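Local coordinates for SusD-like carbohydrate binding protein BF1063 (Bacteroides fragilis NCTC 9343, PDB 3I4G) that probably binds carbohydrate at the outer membrane of the bacterium, at residues Q407-L410 with D411-N415. Residues are numbered along the deposited sequence; the frame is centred on the assembly and turned at random.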
loop_
_atom_site.group_PDB
_atom_site.type_symbol
_atom_site.label_atom_id
_atom_site.label_comp_id
_atom_site.label_asym_id
_atom_site.label_seq_id
_atom_site.Cartn_x
_atom_site.Cartn_y
_atom_site.Cartn_z
ATOM N N GLN A 407 -28.817 -7.958 -1.158
ATOM C CA GLN A 407 -28.220 -8.446 0.069
ATOM C C GLN A 407 -27.265 -9.608 -0.243
ATOM O O GLN A 407 -26.247 -9.743 0.420
ATOM C CB GLN A 407 -29.279 -8.871 1.085
ATOM C CG GLN A 407 -28.739 -9.192 2.457
ATOM C CD GLN A 407 -28.086 -7.975 3.094
ATOM O OE1 GLN A 407 -28.678 -6.895 3.099
ATOM N NE2 GLN A 407 -26.888 -8.141 3.644
ATOM N N GLY A 408 -27.560 -10.435 -1.240
ATOM C CA GLY A 408 -26.663 -11.509 -1.631
ATOM C C GLY A 408 -25.302 -10.985 -2.057
ATOM O O GLY A 408 -24.256 -11.560 -1.712
ATOM N N ILE A 409 -25.299 -9.922 -2.850
ATOM C CA ILE A 409 -24.030 -9.297 -3.278
ATOM C C ILE A 409 -23.286 -8.720 -2.080
ATOM O O ILE A 409 -22.078 -8.879 -1.967
ATOM C CB ILE A 409 -24.273 -8.227 -4.353
ATOM C CG1 ILE A 409 -24.693 -8.900 -5.648
ATOM C CG2 ILE A 409 -23.021 -7.353 -4.599
ATOM C CD1 ILE A 409 -25.279 -7.936 -6.701
ATOM N N LEU A 410 -24.001 -8.059 -1.174
ATOM C CA LEU A 410 -23.358 -7.540 0.029
ATOM C C LEU A 410 -22.752 -8.690 0.823
ATOM O O LEU A 410 -21.639 -8.585 1.325
ATOM C CB LEU A 410 -24.347 -6.751 0.899
ATOM C CG LEU A 410 -24.944 -5.481 0.317
ATOM C CD1 LEU A 410 -26.037 -4.935 1.219
ATOM C CD2 LEU A 410 -23.854 -4.408 0.085
ATOM N N ASP A 411 -23.482 -9.790 0.960
ATOM C CA ASP A 411 -23.009 -10.918 1.752
ATOM C C ASP A 411 -21.764 -11.579 1.171
ATOM O O ASP A 411 -20.908 -12.032 1.928
ATOM C CB ASP A 411 -24.141 -11.927 1.945
ATOM C CG ASP A 411 -25.211 -11.405 2.877
ATOM O OD1 ASP A 411 -24.974 -10.360 3.567
ATOM O OD2 ASP A 411 -26.286 -12.045 2.941
ATOM N N GLU A 412 -21.628 -11.578 -0.150
ATOM C CA GLU A 412 -20.450 -12.189 -0.781
ATOM C C GLU A 412 -19.244 -11.229 -0.813
ATOM O O GLU A 412 -18.139 -11.648 -1.127
ATOM C CB GLU A 412 -20.773 -12.712 -2.194
ATOM C CG GLU A 412 -20.951 -11.671 -3.218
ATOM C CD GLU A 412 -21.270 -12.214 -4.636
ATOM O OE1 GLU A 412 -20.949 -13.384 -4.931
ATOM O OE2 GLU A 412 -21.822 -11.427 -5.431
ATOM N N THR A 413 -19.452 -9.948 -0.536
ATOM C CA THR A 413 -18.394 -8.960 -0.659
ATOM C C THR A 413 -18.077 -8.312 0.683
ATOM O O THR A 413 -17.289 -8.835 1.464
ATOM C CB THR A 413 -18.723 -7.886 -1.736
ATOM O OG1 THR A 413 -19.962 -7.201 -1.440
ATOM C CG2 THR A 413 -18.813 -8.498 -3.143
ATOM N N ILE A 414 -18.679 -7.169 0.956
ATOM C CA ILE A 414 -18.387 -6.423 2.167
ATOM C C ILE A 414 -18.635 -7.220 3.451
ATOM O O ILE A 414 -17.852 -7.114 4.403
ATOM C CB ILE A 414 -19.163 -5.082 2.171
ATOM C CG1 ILE A 414 -18.726 -4.212 3.340
ATOM C CG2 ILE A 414 -20.686 -5.307 2.152
ATOM C CD1 ILE A 414 -19.012 -2.703 3.087
ATOM N N ASN A 415 -19.682 -8.032 3.471
ATOM C CA ASN A 415 -19.980 -8.798 4.685
ATOM C C ASN A 415 -19.077 -10.031 4.835
ATOM O O ASN A 415 -18.909 -10.552 5.940
ATOM C CB ASN A 415 -21.458 -9.136 4.754
ATOM C CG ASN A 415 -22.288 -7.920 4.868
ATOM O OD1 ASN A 415 -21.802 -6.901 5.333
ATOM N ND2 ASN A 415 -23.539 -8.009 4.448
#
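Gln-407 and Asn-415 both give an amide N-H to one carboxylate oxygen of Asp-411. The bond from Gln-407 NE2 to Asp-411 OD1 is 2.9 Å and arrives from above the carboxylate plane, whereas Asn-415 ND2 reaches Asp-411 OD1, also at 2.9 Å, nearly along its C-O axis. The two amide planes are almost parallel, 9° apart. Gln-407 gets there because its chain, with CG anti to the backbone N (chi1 -171°), bends at chi2. Both amides also hold the main chain of Val-428: Gln-407 NE2 gives to its O, and Asn-415 OD1 takes its N-H.

Along the backbone, Asp-411 N bonds Gln-407 O at 2.8 Å and Glu-412 N bonds Gly-408 O at 3.1 Å. Ile-409 O accepts the hydroxyl of Thr-413, OG1, at 2.8 Å, and a weak bond from Glu-412 N. Leu-410 O accepts Thr-413 N (3.2 Å) and Asn-415 N (3.0 Å) from opposite faces of its plane. Beside this, Leu-410 CD2 packs on Ile-414 CG2, with helix 433-447 touching both residues. This is the junction between two consecutive short helices, 407-412 and 414-418, in the helical part of a SusD-family protein; Thr-413 holds the N-cap position, but its hydroxyl turns back to Ile-409 O rather than capping the second helix.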